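Local coordinates for protein homoprotocatechuate 2,3-dioxygenase (Brevibacterium fuscum, PDB 4Z6M) that uses a bound ferrous ion and molecular oxygen to cleave the aromatic ring of homoprotocatechuate, as an extradiol dioxygenase of the glyoxalase/bleomycin resistance superfamily, at residues D106-G111 / A115-D120; R165-L170 / T178-D183. The protein carries 1 engineered substitution. One frame throughout, in Å; residues are numbered along the deposited sequence.

How the interactions relate
Interaction 1 (106-111 with 115-120) and interaction 2 (165-170 with 178-183) follow one another along the chain, and each falls in one of the two family regions of the glyoxalase type. Their centres lie about 27 Å apart, yet the second segment of the former reaches the first segment of the latter: D120 OD2 and Y169 OH are 2.6 Å apart, a probable hydrogen bond between the residue just after strand 115-119 and helix 163-172. The iron, held by H155, H214 and E267, belongs to neither contact. In interaction 2 the side chain of D180 is about 14 Å from the bound iron, too far to be a ligand.

Interaction 1: residues D106-G111 / A115-D120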
loop_
_atom_site.group_PDB
_atom_site.type_symbol
_atom_site.label_atom_id
_atom_site.label_comp_id
_atom_site.label_asym_id
_atom_site.label_seq_id
_atom_site.Cartn_x
_atom_site.Cartn_y
_atom_site.Cartn_z
ATOM N N ASP A 106 -11.531 -9.413 41.919
ATOM C CA ASP A 106 -12.187 -8.386 41.122
ATOM C C ASP A 106 -11.187 -7.514 40.378
ATOM O O ASP A 106 -11.558 -6.459 39.876
ATOM C CB ASP A 106 -13.104 -7.519 42.002
ATOM C CG ASP A 106 -14.289 -8.303 42.553
ATOM O OD1 ASP A 106 -14.871 -9.131 41.813
ATOM O OD2 ASP A 106 -14.641 -8.088 43.729
ATOM N N GLY A 107 -9.940 -7.972 40.254
ATOM C CA GLY A 107 -8.983 -7.326 39.382
ATOM C C GLY A 107 -8.197 -6.201 40.014
ATOM O O GLY A 107 -8.548 -5.683 41.083
ATOM N N PHE A 108 -7.152 -5.784 39.319
ATOM C CA PHE A 108 -6.316 -4.637 39.719
ATOM C C PHE A 108 -6.635 -3.364 38.967
ATOM O O PHE A 108 -6.258 -2.278 39.404
ATOM C CB PHE A 108 -4.827 -4.948 39.460
ATOM C CG PHE A 108 -4.239 -6.013 40.363
ATOM C CD1 PHE A 108 -4.442 -7.354 40.091
ATOM C CD2 PHE A 108 -3.513 -5.663 41.502
ATOM C CE1 PHE A 108 -3.904 -8.337 40.891
ATOM C CE2 PHE A 108 -2.964 -6.653 42.306
ATOM C CZ PHE A 108 -3.172 -7.988 42.013
ATOM N N VAL A 109 -7.231 -3.513 37.778
ATOM C CA VAL A 109 -7.616 -2.390 36.932
ATOM C C VAL A 109 -9.030 -2.655 36.435
ATOM O O VAL A 109 -9.481 -3.802 36.402
ATOM C CB VAL A 109 -6.643 -2.197 35.731
ATOM C CG1 VAL A 109 -5.220 -1.962 36.195
ATOM C CG2 VAL A 109 -6.686 -3.384 34.790
ATOM N N LYS A 110 -9.723 -1.597 36.037
ATOM C CA LYS A 110 -11.080 -1.729 35.511
ATOM C C LYS A 110 -11.097 -2.643 34.282
ATOM O O LYS A 110 -10.156 -2.641 33.471
ATOM C CB LYS A 110 -11.628 -0.358 35.151
ATOM C CG LYS A 110 -11.953 0.483 36.356
ATOM C CD LYS A 110 -12.542 1.824 35.949
ATOM C CE LYS A 110 -12.999 2.641 37.152
ATOM N NZ LYS A 110 -11.952 2.768 38.211
ATOM N N GLY A 111 -12.159 -3.439 34.151
ATOM C CA GLY A 111 -12.353 -4.259 32.960
ATOM C C GLY A 111 -11.605 -5.570 32.973
ATOM O O GLY A 111 -11.681 -6.315 32.001
ATOM N N ALA A 115 -7.604 -11.881 38.888
ATOM C CA ALA A 115 -6.276 -11.638 38.326
ATOM C C ALA A 115 -5.196 -11.945 39.346
ATOM O O ALA A 115 -5.362 -11.673 40.531
ATOM C CB ALA A 115 -6.136 -10.207 37.842
ATOM N N LEU A 116 -4.090 -12.497 38.854
ATOM C CA LEU A 116 -2.893 -12.737 39.660
ATOM C C LEU A 116 -1.779 -11.846 39.147
ATOM O O LEU A 116 -1.429 -11.926 37.963
ATOM C CB LEU A 116 -2.474 -14.192 39.526
ATOM C CG LEU A 116 -1.199 -14.564 40.287
ATOM C CD1 LEU A 116 -1.535 -14.739 41.759
ATOM C CD2 LEU A 116 -0.570 -15.802 39.697
ATOM N N ARG A 117 -1.186 -11.054 40.033
ATOM C CA ARG A 117 0.070 -10.399 39.726
ATOM C C ARG A 117 1.188 -11.039 40.505
ATOM O O ARG A 117 0.990 -11.503 41.645
ATOM C CB ARG A 117 -0.008 -8.902 39.995
ATOM C CG ARG A 117 -0.859 -8.205 38.945
ATOM C CD ARG A 117 -0.842 -6.695 39.036
ATOM N NE ARG A 117 -1.691 -6.143 37.986
ATOM C CZ ARG A 117 -1.770 -4.854 37.659
ATOM N NH1 ARG A 117 -1.074 -3.936 38.315
ATOM N NH2 ARG A 117 -2.561 -4.480 36.653
ATOM N N VAL A 118 2.359 -11.084 39.866
ATOM C CA VAL A 118 3.525 -11.734 40.448
ATOM C C VAL A 118 4.749 -10.877 40.213
ATOM O O VAL A 118 4.819 -10.162 39.219
ATOM C CB VAL A 118 3.740 -13.147 39.901
ATOM C CG1 VAL A 118 2.481 -13.972 40.021
ATOM C CG2 VAL A 118 4.191 -13.128 38.462
ATOM N N GLU A 119 5.694 -10.923 41.152
ATOM C CA GLU A 119 7.061 -10.485 40.895
ATOM C C GLU A 119 7.848 -11.689 40.413
ATOM O O GLU A 119 8.187 -12.579 41.201
ATOM C CB GLU A 119 7.700 -9.912 42.168
ATOM C CG GLU A 119 7.070 -8.620 42.615
ATOM C CD GLU A 119 7.532 -8.139 43.991
ATOM O OE1 GLU A 119 8.560 -8.650 44.510
ATOM O OE2 GLU A 119 6.844 -7.243 44.550
ATOM N N ASP A 120 8.090 -11.751 39.106
ATOM C CA ASP A 120 8.557 -13.003 38.515
ATOM C C ASP A 120 10.060 -13.167 38.775
ATOM O O ASP A 120 10.702 -12.261 39.350
ATOM C CB ASP A 120 8.139 -13.121 37.045
ATOM C CG ASP A 120 9.153 -12.581 36.051
ATOM O OD1 ASP A 120 10.071 -11.786 36.366
ATOM O OD2 ASP A 120 8.980 -12.972 34.870
#
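R117 lies flat along one face of F108, and this stack carries the contact. The guanidinium and ring planes differ by only 9°, with centres 4.6 Å apart, an offset, near-parallel stack. What sits over the middle of the ring is the aliphatic part: R117 CD is 3.6 Å from the F108 centroid, a CH-pi contact 6° off the ring normal. The guanidinium itself is shifted toward the root of the phenylalanine, R117 CZ coming 3.5 Å from F108 CB. An extended arginine chain from CG to NE makes this long overlap possible, the two side chains running past each other in opposite directions.

Smaller van der Waals contacts complete the interface. A115 CB approaches F108 CD1 at 4.0 Å, the apolar one, while A115 O lies near the ring plane at its edge, 3.7 Å from F108 CE1. From the valine, CG1 of V109 meets NH2 of R117 at 3.7 Å.

No hydrogen bond joins the two segments; the polar end of R117 is instead held by salt bridges from NE to E127 and from NH2 to E22, with Y20 OH also bonded to NH2. Two carboxylates therefore orient the guanidinium that F108 covers. The loop joining strands 101-104 and 115-119 thus folds back over the three-strand antiparallel run, 125-129 included, that follows helix 84-96 in this superfamily's beta-alpha-beta-beta-beta module, F108 also touching E102 and E127.

Interaction 2: residues R165-L170 / T178-D183; sequences RGRKYL and TEDIQD
A salt bridge between R167 and D180 is the direct link here, with NH1 of R167 donating to OD2 of D180 at 2.9 Å. The N-H...O angle of 156° shows a fairly straight bond. Relative to the guanidinium, the acceptor lies at the edge, almost in plane; relative to the carboxylate, NH1 arrives on the anti side of OD2 but well out of the plane. A single N-H meets a single oxygen directly, a monodentate bridge, and the planes, 69° apart, are far from coplanar.

The same oxygen has further donors. Q182 NE2, two residues along the strand, bonds to D180 OD2 at 2.9 Å from the opposite face of the carboxylate to R167 NH1. A water adds an indirect link: it accepts from R167 NH2 at 3.0 Å and donates to D180 OD2 at 2.8 Å. R167 therefore engages one carboxylate oxygen through both terminal nitrogens, directly and through water. D180 OD1 bonds to T284 OG1, which tethers the other carboxylate oxygen. These several donors would be expected to favour the ionised carboxylate.

Reach, more than close packing, defines the contact. The nearest alpha carbons, those of R167 and D180, are 10.1 Å apart, and only 68 Å² is buried. R167 spans the interval with CG anti to its own nitrogen (chi1 171°) and an extended chain from CG to NE.

Strand 152-160, helix 163-172 and strand 176-182 form a beta-alpha-beta unit with parallel, non-adjacent strands, as in the beta-alpha-beta-beta-beta module of this superfamily; the salt bridge ties its helix to its second strand. This strand runs between 188-194 and 283-286 in the sheet; L170 packs on M193 of the former, and T284, the partner of D180, belongs to the latter.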
loop_
_atom_site.group_PDB
_atom_site.type_symbol
_atom_site.label_atom_id
_atom_site.label_comp_id
_atom_site.label_asym_id
_atom_site.label_seq_id
_atom_site.Cartn_x
_atom_site.Cartn_y
_atom_site.Cartn_z
ATOM N N ARG A 165 19.231 -17.590 31.062
ATOM C CA ARG A 165 18.507 -17.872 32.295
ATOM C C ARG A 165 17.030 -17.533 32.143
ATOM O O ARG A 165 16.151 -18.320 32.527
ATOM C CB ARG A 165 19.109 -17.084 33.455
ATOM C CG ARG A 165 18.427 -17.317 34.798
ATOM C CD ARG A 165 19.159 -16.566 35.887
ATOM N NE ARG A 165 18.623 -16.904 37.208
ATOM C CZ ARG A 165 17.817 -16.133 37.937
ATOM N NH1 ARG A 165 17.443 -14.925 37.529
ATOM N NH2 ARG A 165 17.391 -16.581 39.113
ATOM N N GLY A 166 16.755 -16.367 31.565
ATOM C CA GLY A 166 15.374 -15.969 31.323
ATOM C C GLY A 166 14.672 -16.827 30.298
ATOM O O GLY A 166 13.501 -17.146 30.452
ATOM N N ARG A 167 15.393 -17.177 29.234
ATOM C CA ARG A 167 14.840 -18.035 28.186
ATOM C C ARG A 167 14.354 -19.378 28.725
ATOM O O ARG A 167 13.256 -19.808 28.407
ATOM C CB ARG A 167 15.861 -18.243 27.067
ATOM C CG ARG A 167 15.469 -19.285 26.034
ATOM C CD ARG A 167 16.700 -19.594 25.224
ATOM N NE ARG A 167 16.452 -20.530 24.142
ATOM C CZ ARG A 167 17.032 -20.416 22.943
ATOM N NH1 ARG A 167 17.855 -19.392 22.676
ATOM N NH2 ARG A 167 16.761 -21.286 22.008
ATOM N N LYS A 168 15.171 -20.038 29.535
ATOM C CA LYS A 168 14.790 -21.324 30.113
ATOM C C LYS A 168 13.508 -21.207 30.946
ATOM O O LYS A 168 12.596 -22.037 30.823
ATOM C CB LYS A 168 15.938 -21.878 30.944
ATOM C CG LYS A 168 15.740 -23.324 31.336
ATOM C CD LYS A 168 15.094 -23.479 32.686
ATOM C CE LYS A 168 15.430 -24.837 33.277
ATOM N NZ LYS A 168 14.452 -25.136 34.340
ATOM N N TYR A 169 13.429 -20.161 31.756
ATOM C CA TYR A 169 12.256 -19.913 32.587
ATOM C C TYR A 169 10.996 -19.707 31.732
ATOM O O TYR A 169 9.961 -20.300 31.994
ATOM C CB TYR A 169 12.528 -18.749 33.544
ATOM C CG TYR A 169 11.335 -17.867 33.863
ATOM C CD1 TYR A 169 10.294 -18.320 34.661
ATOM C CD2 TYR A 169 11.259 -16.592 33.355
ATOM C CE1 TYR A 169 9.202 -17.518 34.948
ATOM C CE2 TYR A 169 10.167 -15.775 33.631
ATOM C CZ TYR A 169 9.158 -16.246 34.429
ATOM O OH TYR A 169 8.088 -15.445 34.713
ATOM N N LEU A 170 11.114 -18.905 30.675
ATOM C CA LEU A 170 9.968 -18.660 29.794
ATOM C C LEU A 170 9.593 -19.898 29.008
ATOM O O LEU A 170 8.412 -20.123 28.762
ATOM C CB LEU A 170 10.208 -17.455 28.880
ATOM C CG LEU A 170 10.212 -16.092 29.587
ATOM C CD1 LEU A 170 10.627 -14.997 28.630
ATOM C CD2 LEU A 170 8.879 -15.743 30.226
ATOM N N THR A 178 11.444 -18.547 18.932
ATOM C CA THR A 178 11.373 -18.465 17.480
ATOM C C THR A 178 12.688 -18.047 16.910
ATOM O O THR A 178 13.178 -18.700 16.011
ATOM C CB THR A 178 10.248 -17.499 17.076
ATOM O OG1 THR A 178 10.432 -16.254 17.759
ATOM C CG2 THR A 178 8.935 -18.093 17.445
ATOM N N GLU A 179 13.249 -16.944 17.382
ATOM C CA GLU A 179 14.531 -16.453 16.898
ATOM C C GLU A 179 15.414 -16.000 18.052
ATOM O O GLU A 179 14.923 -15.702 19.138
ATOM C CB GLU A 179 14.324 -15.293 15.927
ATOM C CG GLU A 179 13.371 -15.647 14.779
ATOM C CD GLU A 179 13.574 -14.817 13.528
ATOM O OE1 GLU A 179 14.714 -14.453 13.263
ATOM O OE2 GLU A 179 12.587 -14.547 12.784
ATOM N N ASP A 180 16.717 -15.947 17.812
ATOM C CA ASP A 180 17.660 -15.430 18.800
ATOM C C ASP A 180 18.896 -14.877 18.128
ATOM O O ASP A 180 19.086 -15.051 16.909
ATOM C CB ASP A 180 17.959 -16.464 19.887
ATOM C CG ASP A 180 18.742 -17.655 19.427
ATOM O OD1 ASP A 180 18.893 -17.914 18.240
ATOM O OD2 ASP A 180 19.164 -18.410 20.308
ATOM N N ILE A 181 19.691 -14.166 18.931
ATOM C CA ILE A 181 20.945 -13.610 18.456
ATOM C C ILE A 181 22.051 -14.097 19.381
ATOM O O ILE A 181 21.957 -13.915 20.593
ATOM C CB ILE A 181 20.914 -12.059 18.449
ATOM C CG1 ILE A 181 19.896 -11.542 17.435
ATOM C CG2 ILE A 181 22.295 -11.472 18.165
ATOM C CD1 ILE A 181 19.679 -10.042 17.465
ATOM N N GLN A 182 23.094 -14.672 18.791
ATOM C CA GLN A 182 24.248 -15.189 19.533
ATOM C C GLN A 182 25.533 -14.781 18.853
ATOM O O GLN A 182 25.511 -14.291 17.732
ATOM C CB GLN A 182 24.187 -16.718 19.617
ATOM C CG GLN A 182 22.984 -17.246 20.353
ATOM C CD GLN A 182 23.037 -18.737 20.563
ATOM O OE1 GLN A 182 24.110 -19.323 20.774
ATOM N NE2 GLN A 182 21.888 -19.353 20.562
ATOM N N ASP A 183 26.670 -15.006 19.503
ATOM C CA ASP A 183 27.946 -14.944 18.794
ATOM C C ASP A 183 28.663 -16.276 18.807
ATOM O O ASP A 183 28.131 -17.276 19.309
ATOM C CB ASP A 183 28.818 -13.780 19.297
ATOM C CG ASP A 183 29.305 -13.940 20.705
ATOM O OD1 ASP A 183 29.213 -15.059 21.266
ATOM O OD2 ASP A 183 29.800 -12.922 21.258
HETATM O O HOH W 1 18.812 -21.165 19.891
#